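Local coordinates for protein ribonucleoside-diphosphate reductase, alpha chain (Actinobacillus ureae ATCC 25976, PDB 6DQX) that probably reduces ribonucleoside diphosphates to their deoxy forms, as the catalytic alpha subunit of a class Id ribonucleotide reductase, at residues Gln180-Ile185 and Ile245-Phe250; Gly190-Trp195 and Tyr210-Gly215; Lys235-Lys240 and Gln537-Ala542. All coordinates share one frame; numbering follows the deposited sequence.

Interaction 1. Residues Gln180-Ile185 and Ile245-Phe250; sequences QFAGYI and IPYLFF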
loop_
_atom_site.group_PDB
_atom_site.type_symbol
_atom_site.label_atom_id
_atom_site.label_comp_id
_atom_site.label_asym_id
_atom_site.label_seq_id
_atom_site.Cartn_x
_atom_site.Cartn_y
_atom_site.Cartn_z
ATOM N N GLN A 180 -4.987 -11.618 -6.390
ATOM C CA GLN A 180 -6.273 -12.002 -5.817
ATOM C C GLN A 180 -6.231 -11.984 -4.285
ATOM O O GLN A 180 -5.362 -12.604 -3.649
ATOM C CB GLN A 180 -6.690 -13.366 -6.320
ATOM C CG GLN A 180 -7.383 -13.323 -7.675
ATOM C CD GLN A 180 -7.791 -14.695 -8.137
ATOM O OE1 GLN A 180 -6.977 -15.620 -8.159
ATOM N NE2 GLN A 180 -9.051 -14.842 -8.512
ATOM N N PHE A 181 -7.201 -11.296 -3.708
ATOM C CA PHE A 181 -7.263 -11.048 -2.284
ATOM C C PHE A 181 -8.692 -11.113 -1.782
ATOM O O PHE A 181 -9.632 -10.639 -2.457
ATOM C CB PHE A 181 -6.652 -9.661 -1.986
ATOM C CG PHE A 181 -6.672 -9.284 -0.537
ATOM C CD1 PHE A 181 -5.699 -9.761 0.340
ATOM C CD2 PHE A 181 -7.612 -8.419 -0.054
ATOM C CE1 PHE A 181 -5.702 -9.391 1.675
ATOM C CE2 PHE A 181 -7.643 -8.059 1.273
ATOM C CZ PHE A 181 -6.680 -8.548 2.147
ATOM N N ALA A 182 -8.872 -11.685 -0.604
ATOM C CA ALA A 182 -10.150 -11.688 0.078
ATOM C C ALA A 182 -10.027 -11.149 1.470
ATOM O O ALA A 182 -9.184 -11.604 2.266
ATOM C CB ALA A 182 -10.744 -13.098 0.139
ATOM N N GLY A 183 -10.867 -10.174 1.783
ATOM C CA GLY A 183 -10.934 -9.621 3.135
ATOM C C GLY A 183 -12.125 -10.173 3.883
ATOM O O GLY A 183 -13.189 -10.319 3.299
ATOM N N TYR A 184 -11.958 -10.458 5.166
ATOM C CA TYR A 184 -13.050 -10.934 6.027
ATOM C C TYR A 184 -13.422 -9.932 7.127
ATOM O O TYR A 184 -12.548 -9.422 7.831
ATOM C CB TYR A 184 -12.661 -12.263 6.657
ATOM C CG TYR A 184 -12.693 -13.428 5.682
ATOM C CD1 TYR A 184 -11.663 -13.641 4.778
ATOM C CD2 TYR A 184 -13.748 -14.324 5.691
ATOM C CE1 TYR A 184 -11.690 -14.716 3.899
ATOM C CE2 TYR A 184 -13.784 -15.404 4.824
ATOM C CZ TYR A 184 -12.759 -15.599 3.946
ATOM O OH TYR A 184 -12.789 -16.665 3.100
ATOM N N ILE A 185 -14.728 -9.727 7.302
ATOM C CA ILE A 185 -15.288 -8.798 8.291
ATOM C C ILE A 185 -16.435 -9.499 9.041
ATOM O O ILE A 185 -17.206 -10.255 8.434
ATOM C CB ILE A 185 -15.746 -7.493 7.557
ATOM C CG1 ILE A 185 -16.041 -6.357 8.532
ATOM C CG2 ILE A 185 -16.928 -7.737 6.630
ATOM C CD1 ILE A 185 -14.802 -5.769 9.154
ATOM N N ILE A 245 -21.207 -13.211 -4.086
ATOM C CA ILE A 245 -20.516 -12.975 -2.830
ATOM C C ILE A 245 -21.349 -11.986 -1.999
ATOM O O ILE A 245 -22.307 -11.386 -2.537
ATOM C CB ILE A 245 -19.064 -12.510 -3.105
ATOM C CG1 ILE A 245 -19.024 -11.060 -3.637
ATOM C CG2 ILE A 245 -18.370 -13.478 -4.044
ATOM C CD1 ILE A 245 -17.710 -10.376 -3.363
ATOM N N PRO A 246 -21.032 -11.764 -0.722
ATOM C CA PRO A 246 -19.836 -12.273 -0.008
ATOM C C PRO A 246 -19.799 -13.779 0.205
ATOM O O PRO A 246 -20.833 -14.416 0.271
ATOM C CB PRO A 246 -19.954 -11.607 1.368
ATOM C CG PRO A 246 -21.415 -11.332 1.544
ATOM C CD PRO A 246 -21.931 -11.023 0.176
ATOM N N TYR A 247 -18.602 -14.302 0.416
ATOM C CA TYR A 247 -18.444 -15.615 1.071
ATOM C C TYR A 247 -19.022 -15.582 2.487
ATOM O O TYR A 247 -19.092 -14.529 3.136
ATOM C CB TYR A 247 -16.945 -16.016 1.142
ATOM C CG TYR A 247 -16.169 -15.799 -0.143
ATOM C CD1 TYR A 247 -16.773 -15.975 -1.372
ATOM C CD2 TYR A 247 -14.815 -15.437 -0.121
ATOM C CE1 TYR A 247 -16.082 -15.799 -2.548
ATOM C CE2 TYR A 247 -14.111 -15.253 -1.309
ATOM C CZ TYR A 247 -14.759 -15.427 -2.512
ATOM O OH TYR A 247 -14.105 -15.254 -3.729
ATOM N N LEU A 248 -19.477 -16.736 2.971
ATOM C CA LEU A 248 -19.928 -16.869 4.336
ATOM C C LEU A 248 -18.919 -17.684 5.128
ATOM O O LEU A 248 -18.484 -18.735 4.673
ATOM C CB LEU A 248 -21.286 -17.542 4.365
ATOM C CG LEU A 248 -22.376 -16.701 3.681
ATOM C CD1 LEU A 248 -23.637 -17.530 3.530
ATOM C CD2 LEU A 248 -22.647 -15.439 4.485
ATOM N N PHE A 249 -18.553 -17.176 6.300
ATOM C CA PHE A 249 -17.657 -17.884 7.227
ATOM C C PHE A 249 -18.439 -18.051 8.512
ATOM O O PHE A 249 -18.716 -17.079 9.239
ATOM C CB PHE A 249 -16.353 -17.110 7.393
ATOM C CG PHE A 249 -15.410 -17.693 8.403
ATOM C CD1 PHE A 249 -14.729 -18.870 8.147
ATOM C CD2 PHE A 249 -15.184 -17.056 9.606
ATOM C CE1 PHE A 249 -13.843 -19.396 9.086
ATOM C CE2 PHE A 249 -14.306 -17.575 10.545
ATOM C CZ PHE A 249 -13.647 -18.754 10.286
ATOM N N PHE A 250 -18.882 -19.283 8.772
ATOM C CA PHE A 250 -19.605 -19.584 10.012
ATOM C C PHE A 250 -18.622 -19.829 11.134
ATOM O O PHE A 250 -18.207 -20.943 11.406
ATOM C CB PHE A 250 -20.554 -20.764 9.796
ATOM C CG PHE A 250 -21.628 -20.469 8.808
ATOM C CD1 PHE A 250 -22.502 -19.410 9.039
ATOM C CD2 PHE A 250 -21.761 -21.207 7.640
ATOM C CE1 PHE A 250 -23.501 -19.116 8.120
ATOM C CE2 PHE A 250 -22.761 -20.907 6.720
ATOM C CZ PHE A 250 -23.626 -19.869 6.974
#
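Tyr184 reaches from strand 181-185 into the angle between Tyr247 and Phe249, and these three aromatic residues carry most of a small, wholly buried contact. Phe249 CB lies obliquely to the Tyr184 ring, 4.0 Å from CE2 of the tyrosine and slightly farther from CD2. At its far end the phenol oxygen comes close to the other tyrosine, OH of Tyr184 standing 4.0 Å from CD2 of Tyr247. That hydroxyl is hydrogen-bonded to the backbone O of Asn273, which ties down the tip of a ring otherwise held by apolar packing. Both Phe249 and Tyr247 run roughly at right angles to the Tyr184 side chain. Phe249 offers its CB rather than its ring: with CG anti to the backbone N (chi1 175°), the phenyl group leads away from the tyrosine, toward Met279. The Tyr247 ring leans the other way along the strand, where its edge takes up the methyl of Ala182, CB to CE2 of Tyr247 being 4.3 Å. The axes of strands 181-185 and 247-249 approach to 8.9 Å at an angle of 48°, too far apart for direct pairing, because strand 209-213 runs between them, parallel to each. Side chains on one face of a twisted parallel sheet thus meet across the strand between them, as in the parallel half of the alpha/beta barrel of ribonucleotide reductase.

Interaction 2. Residues Gly190-Trp195 and Tyr210-Gly215; sequences GDIDEW and YGVCVG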
loop_
_atom_site.group_PDB
_atom_site.type_symbol
_atom_site.label_atom_id
_atom_site.label_comp_id
_atom_site.label_asym_id
_atom_site.label_seq_id
_atom_site.Cartn_x
_atom_site.Cartn_y
_atom_site.Cartn_z
ATOM N N GLY A 190 -19.003 -2.669 13.246
ATOM C CA GLY A 190 -19.523 -1.335 12.978
ATOM C C GLY A 190 -19.597 -0.953 11.527
ATOM O O GLY A 190 -20.506 -0.213 11.145
ATOM N N ASP A 191 -18.672 -1.458 10.699
ATOM C CA ASP A 191 -18.567 -1.062 9.301
ATOM C C ASP A 191 -19.246 -2.012 8.305
ATOM O O ASP A 191 -19.061 -1.864 7.100
ATOM C CB ASP A 191 -17.096 -0.887 8.895
ATOM C CG ASP A 191 -16.336 0.091 9.774
ATOM O OD1 ASP A 191 -16.925 1.092 10.253
ATOM O OD2 ASP A 191 -15.121 -0.152 9.990
ATOM N N ILE A 192 -20.038 -2.964 8.793
ATOM C CA ILE A 192 -20.633 -3.979 7.930
ATOM C C ILE A 192 -21.401 -3.390 6.728
ATOM O O ILE A 192 -21.274 -3.877 5.613
ATOM C CB ILE A 192 -21.489 -4.992 8.755
ATOM C CG1 ILE A 192 -21.884 -6.219 7.909
ATOM C CG2 ILE A 192 -22.750 -4.371 9.342
ATOM C CD1 ILE A 192 -20.734 -6.937 7.235
ATOM N N ASP A 193 -22.163 -2.320 6.954
ATOM C CA ASP A 193 -22.902 -1.668 5.844
ATOM C C ASP A 193 -21.982 -1.169 4.730
ATOM O O ASP A 193 -22.344 -1.260 3.555
ATOM C CB ASP A 193 -23.781 -0.511 6.353
ATOM C CG ASP A 193 -24.967 -0.981 7.182
ATOM O OD1 ASP A 193 -25.513 -2.068 6.896
ATOM O OD2 ASP A 193 -25.376 -0.242 8.121
ATOM N N GLU A 194 -20.788 -0.670 5.074
ATOM C CA GLU A 194 -19.855 -0.233 4.037
ATOM C C GLU A 194 -19.329 -1.413 3.220
ATOM O O GLU A 194 -19.191 -1.319 2.021
ATOM C CB GLU A 194 -18.673 0.544 4.611
ATOM C CG GLU A 194 -19.043 1.867 5.263
ATOM C CD GLU A 194 -17.809 2.633 5.679
ATOM O OE1 GLU A 194 -17.564 2.773 6.907
ATOM O OE2 GLU A 194 -17.054 3.044 4.780
ATOM N N TRP A 195 -18.998 -2.511 3.896
ATOM C CA TRP A 195 -18.499 -3.713 3.207
ATOM C C TRP A 195 -19.556 -4.337 2.285
ATOM O O TRP A 195 -19.226 -4.800 1.208
ATOM C CB TRP A 195 -18.029 -4.747 4.225
ATOM C CG TRP A 195 -16.725 -4.413 4.869
ATOM C CD1 TRP A 195 -16.502 -3.485 5.850
ATOM C CD2 TRP A 195 -15.458 -5.007 4.588
ATOM N NE1 TRP A 195 -15.176 -3.482 6.214
ATOM C CE2 TRP A 195 -14.506 -4.401 5.452
ATOM C CE3 TRP A 195 -15.026 -5.994 3.693
ATOM C CZ2 TRP A 195 -13.151 -4.745 5.437
ATOM C CZ3 TRP A 195 -13.669 -6.348 3.690
ATOM C CH2 TRP A 195 -12.747 -5.706 4.537
ATOM N N TYR A 210 -14.594 -10.503 -0.735
ATOM C CA TYR A 210 -14.787 -10.500 0.695
ATOM C C TYR A 210 -15.712 -11.586 1.192
ATOM O O TYR A 210 -16.521 -12.137 0.444
ATOM C CB TYR A 210 -15.238 -9.132 1.262
ATOM C CG TYR A 210 -16.694 -8.733 0.994
ATOM C CD1 TYR A 210 -17.166 -8.570 -0.299
ATOM C CD2 TYR A 210 -17.574 -8.550 2.038
ATOM C CE1 TYR A 210 -18.495 -8.226 -0.545
ATOM C CE2 TYR A 210 -18.892 -8.203 1.818
ATOM C CZ TYR A 210 -19.335 -8.030 0.528
ATOM O OH TYR A 210 -20.638 -7.709 0.361
ATOM N N GLY A 211 -15.534 -11.867 2.478
ATOM C CA GLY A 211 -16.342 -12.777 3.237
ATOM C C GLY A 211 -16.836 -12.127 4.499
ATOM O O GLY A 211 -16.200 -11.211 5.049
ATOM N N VAL A 212 -17.967 -12.622 4.979
ATOM C CA VAL A 212 -18.589 -12.134 6.191
ATOM C C VAL A 212 -18.626 -13.231 7.244
ATOM O O VAL A 212 -19.100 -14.360 6.985
ATOM C CB VAL A 212 -19.997 -11.585 5.910
ATOM C CG1 VAL A 212 -20.685 -11.219 7.219
ATOM C CG2 VAL A 212 -19.895 -10.360 4.997
ATOM N N CYS A 213 -18.107 -12.911 8.415
ATOM C CA CYS A 213 -18.069 -13.853 9.526
ATOM C C CYS A 213 -19.329 -13.755 10.366
ATOM O O CYS A 213 -19.615 -12.720 10.956
ATOM C CB CYS A 213 -16.803 -13.663 10.371
ATOM S SG CYS A 213 -15.333 -13.353 9.384
ATOM N N VAL A 214 -20.086 -14.851 10.411
ATOM C CA VAL A 214 -21.425 -14.870 10.988
ATOM C C VAL A 214 -21.502 -15.894 12.104
ATOM O O VAL A 214 -21.300 -17.099 11.845
ATOM C CB VAL A 214 -22.467 -15.276 9.910
ATOM C CG1 VAL A 214 -23.875 -15.261 10.500
ATOM C CG2 VAL A 214 -22.368 -14.372 8.703
ATOM N N GLY A 215 -21.778 -15.425 13.324
ATOM C CA GLY A 215 -21.841 -16.251 14.521
ATOM C C GLY A 215 -23.192 -16.922 14.745
ATOM O O GLY A 215 -24.220 -16.501 14.202
#
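Ile192, in the first turn of the short helix 192-195, meets Val212 through the ends of both side chains: CD1 of the isoleucine lies 4.2 Å from CG2 of the valine, and the two side chains lie nearly perpendicular. The Ile192 CG1 branch is anti to the backbone N (chi1 -169°), which carries CD1 across to the strand. On its other sides the isoleucine packs against Ile185 of strand 181-186 and Leu232 of helix 227-243. The helix belongs to the beta-alpha-beta unit whose two strands, 181-186 and 209-213, are parallel neighbours in the sheet, so the contact packs the crossover helix against the second strand of its own unit. Trp195, its backbone N bonded to O of the N-cap residue Asp191 at 3.3 Å, then makes the broadest contact, with Tyr210. The six-membered part of the indole presents its edge, CE3 lying 4.0 Å from CD2 of Tyr210, and Tyr210 CB sits in the plane of the indole. The two side chains run antiparallel alongside each other. The phenol end also lies beside the helix backbone, CZ of Tyr210 being 3.3 Å from O of Trp195, which stands obliquely to the ring. From the five-membered part of the indole, NE1 hydrogen-bonds to Ser157 OG on helix 156-170, the hydroxyl that also meets the Asp191 carboxylate.

Interaction 3. Residues Lys235-Lys240 and Gln537-Ala542; sequences KLLQRK and QLYLTA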
loop_
_atom_site.group_PDB
_atom_site.type_symbol
_atom_site.label_atom_id
_atom_site.label_comp_id
_atom_site.label_asym_id
_atom_site.label_seq_id
_atom_site.Cartn_x
_atom_site.Cartn_y
_atom_site.Cartn_z
ATOM N N LYS A 235 -30.233 -8.047 3.180
ATOM C CA LYS A 235 -29.334 -7.333 2.278
ATOM C C LYS A 235 -28.132 -8.203 1.851
ATOM O O LYS A 235 -27.755 -8.216 0.695
ATOM C CB LYS A 235 -28.860 -6.019 2.928
ATOM C CG LYS A 235 -28.037 -5.159 1.991
ATOM C CD LYS A 235 -27.608 -3.824 2.588
ATOM C CE LYS A 235 -26.762 -3.077 1.560
ATOM N NZ LYS A 235 -26.410 -1.689 1.970
ATOM N N LEU A 236 -27.542 -8.933 2.792
ATOM C CA LEU A 236 -26.427 -9.834 2.471
ATOM C C LEU A 236 -26.848 -10.868 1.420
ATOM O O LEU A 236 -26.153 -11.065 0.418
ATOM C CB LEU A 236 -25.915 -10.511 3.750
ATOM C CG LEU A 236 -24.618 -11.317 3.627
ATOM C CD1 LEU A 236 -23.952 -11.446 4.993
ATOM C CD2 LEU A 236 -24.871 -12.685 3.005
ATOM N N LEU A 237 -27.999 -11.505 1.640
ATOM C CA LEU A 237 -28.566 -12.473 0.667
ATOM C C LEU A 237 -28.832 -11.833 -0.696
ATOM O O LEU A 237 -28.596 -12.460 -1.728
ATOM C CB LEU A 237 -29.869 -13.114 1.181
ATOM C CG LEU A 237 -29.893 -13.914 2.487
ATOM C CD1 LEU A 237 -31.267 -14.544 2.663
ATOM C CD2 LEU A 237 -28.804 -14.964 2.551
ATOM N N GLN A 238 -29.324 -10.595 -0.699
ATOM C CA GLN A 238 -29.525 -9.830 -1.952
ATOM C C GLN A 238 -28.199 -9.631 -2.684
ATOM O O GLN A 238 -28.110 -9.854 -3.882
ATOM C CB GLN A 238 -30.175 -8.466 -1.680
ATOM C CG GLN A 238 -30.655 -7.716 -2.924
ATOM C CD GLN A 238 -30.993 -6.239 -2.662
ATOM O OE1 GLN A 238 -30.856 -5.734 -1.541
ATOM N NE2 GLN A 238 -31.436 -5.540 -3.710
ATOM N N ARG A 239 -27.160 -9.235 -1.947
ATOM C CA ARG A 239 -25.821 -9.069 -2.523
ATOM C C ARG A 239 -25.256 -10.373 -3.132
ATOM O O ARG A 239 -24.644 -10.374 -4.195
ATOM C CB ARG A 239 -24.858 -8.520 -1.453
ATOM C CG ARG A 239 -25.202 -7.128 -0.907
ATOM C CD ARG A 239 -25.280 -6.068 -2.003
ATOM N NE ARG A 239 -24.087 -6.104 -2.856
ATOM C CZ ARG A 239 -24.030 -5.785 -4.153
ATOM N NH1 ARG A 239 -22.860 -5.871 -4.794
ATOM N NH2 ARG A 239 -25.115 -5.390 -4.828
ATOM N N LYS A 240 -25.511 -11.489 -2.463
ATOM C CA LYS A 240 -25.013 -12.796 -2.894
ATOM C C LYS A 240 -25.716 -13.324 -4.151
ATOM O O LYS A 240 -25.095 -13.962 -5.013
ATOM C CB LYS A 240 -25.146 -13.778 -1.735
ATOM C CG LYS A 240 -24.183 -14.936 -1.834
ATOM C CD LYS A 240 -24.001 -15.618 -0.483
ATOM C CE LYS A 240 -23.094 -16.819 -0.647
ATOM N NZ LYS A 240 -21.808 -16.492 -1.292
ATOM N N GLN A 537 -33.541 -20.130 3.991
ATOM C CA GLN A 537 -33.563 -21.425 4.689
ATOM C C GLN A 537 -32.343 -22.289 4.351
ATOM O O GLN A 537 -31.813 -22.940 5.244
ATOM C CB GLN A 537 -34.876 -22.215 4.460
ATOM C CG GLN A 537 -35.037 -23.463 5.352
ATOM C CD GLN A 537 -34.914 -23.159 6.852
ATOM O OE1 GLN A 537 -35.645 -22.324 7.384
ATOM N NE2 GLN A 537 -33.965 -23.821 7.533
ATOM N N LEU A 538 -31.895 -22.278 3.091
ATOM C CA LEU A 538 -30.744 -23.095 2.703
ATOM C C LEU A 538 -29.495 -22.685 3.479
ATOM O O LEU A 538 -28.826 -23.540 4.032
ATOM C CB LEU A 538 -30.472 -23.030 1.202
ATOM C CG LEU A 538 -29.417 -24.001 0.680
ATOM C CD1 LEU A 538 -29.876 -25.441 0.834
ATOM C CD2 LEU A 538 -29.105 -23.708 -0.775
ATOM N N TYR A 539 -29.177 -21.381 3.512
ATOM C CA TYR A 539 -28.022 -20.906 4.282
ATOM C C TYR A 539 -28.142 -21.139 5.793
ATOM O O TYR A 539 -27.168 -21.509 6.465
ATOM C CB TYR A 539 -27.707 -19.423 3.970
ATOM C CG TYR A 539 -27.230 -19.182 2.550
ATOM C CD1 TYR A 539 -26.146 -19.860 2.038
ATOM C CD2 TYR A 539 -27.879 -18.281 1.712
ATOM C CE1 TYR A 539 -25.710 -19.645 0.747
ATOM C CE2 TYR A 539 -27.449 -18.058 0.410
ATOM C CZ TYR A 539 -26.360 -18.756 -0.068
ATOM O OH TYR A 539 -25.893 -18.567 -1.328
ATOM N N LEU A 540 -29.337 -20.963 6.335
ATOM C CA LEU A 540 -29.563 -21.246 7.744
ATOM C C LEU A 540 -29.357 -22.744 8.047
ATOM O O LEU A 540 -28.769 -23.111 9.077
ATOM C CB LEU A 540 -30.951 -20.800 8.168
ATOM C CG LEU A 540 -31.202 -19.283 8.134
ATOM C CD1 LEU A 540 -32.670 -18.994 8.438
ATOM C CD2 LEU A 540 -30.285 -18.560 9.093
ATOM N N THR A 541 -29.832 -23.587 7.150
ATOM C CA THR A 541 -29.597 -25.034 7.263
ATOM C C THR A 541 -28.103 -25.355 7.211
ATOM O O THR A 541 -27.627 -26.167 8.015
ATOM C CB THR A 541 -30.362 -25.783 6.186
ATOM O OG1 THR A 541 -31.764 -25.604 6.434
ATOM C CG2 THR A 541 -30.024 -27.272 6.183
ATOM N N ALA A 542 -27.372 -24.671 6.325
ATOM C CA ALA A 542 -25.918 -24.837 6.234
ATOM C C ALA A 542 -25.247 -24.611 7.573
ATOM O O ALA A 542 -24.458 -25.455 8.028
ATOM C CB ALA A 542 -25.321 -23.921 5.174
#
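Helices 227-243 and 532-544 come together with their backbones well apart, the nearest CA atoms, those of Leu237 and Tyr539, being 9.2 Å from each other. This is helix-helix packing on the outer side of the barrel: helix 227-243 leads into strand 247-249, helix 532-544 precedes strand 549-554, and those two strands pair antiparallel in the sheet. One large side chain, Tyr539, spans the gap and enters between Leu237 and Lys240, residues one helical turn apart. Its CG is anti to the carbonyl carbon (chi1 -66°), which sends the ring out toward the other helix. Leu237 approaches near the base of the ring, where its methyl CD2 packs closely on CD2 of Tyr539 at 3.5 Å, the leucine and the tyrosine pointing past one another from their two helices. Lys240 works at the phenol end with its methylenes: CE lies 3.4 Å from OH of Tyr539, and CD is 3.9 Å from CZ of the same ring. The hydroxyl itself is hydrogen-bonded to Gln553 OE1, on strand 549-554. The lysine chain is extended as far as CE and bends at its last torsion (chi4 54°), which turns the buried ammonium group to three backbone carbonyls, those of Gly244, Pro246 and Tyr551. On the far side of helix 532-544, Gln537 O accepts from two donors of Thr541 on opposite faces of its plane, the backbone N at 2.8 Å and the hydroxyl OG1 at 2.9 Å.

The three contacts form one continuous body of packing, built round strands 209-213 and 247-249. Interactions 1 and 2 are closest, with centres about 9 Å apart, and are probably joined by backbone hydrogen bonds, Ile185 O to Cys213 N 2.8 Å and Phe249 O to Val214 N 2.9 Å. Interaction 2 is nested within the chain loop that interaction 1 closes. Interaction 3, about 14 Å from each of the other centres, packs on interaction 1 through Leu248 CD1, 3.7 Å from Tyr539 CD1, and on interaction 2 through Val212 CG1, 4.0 Å from Leu236 CD1. A bound magnesium ion lies about 9 Å from the Phe249 side chain and about 13 Å from that of Val212.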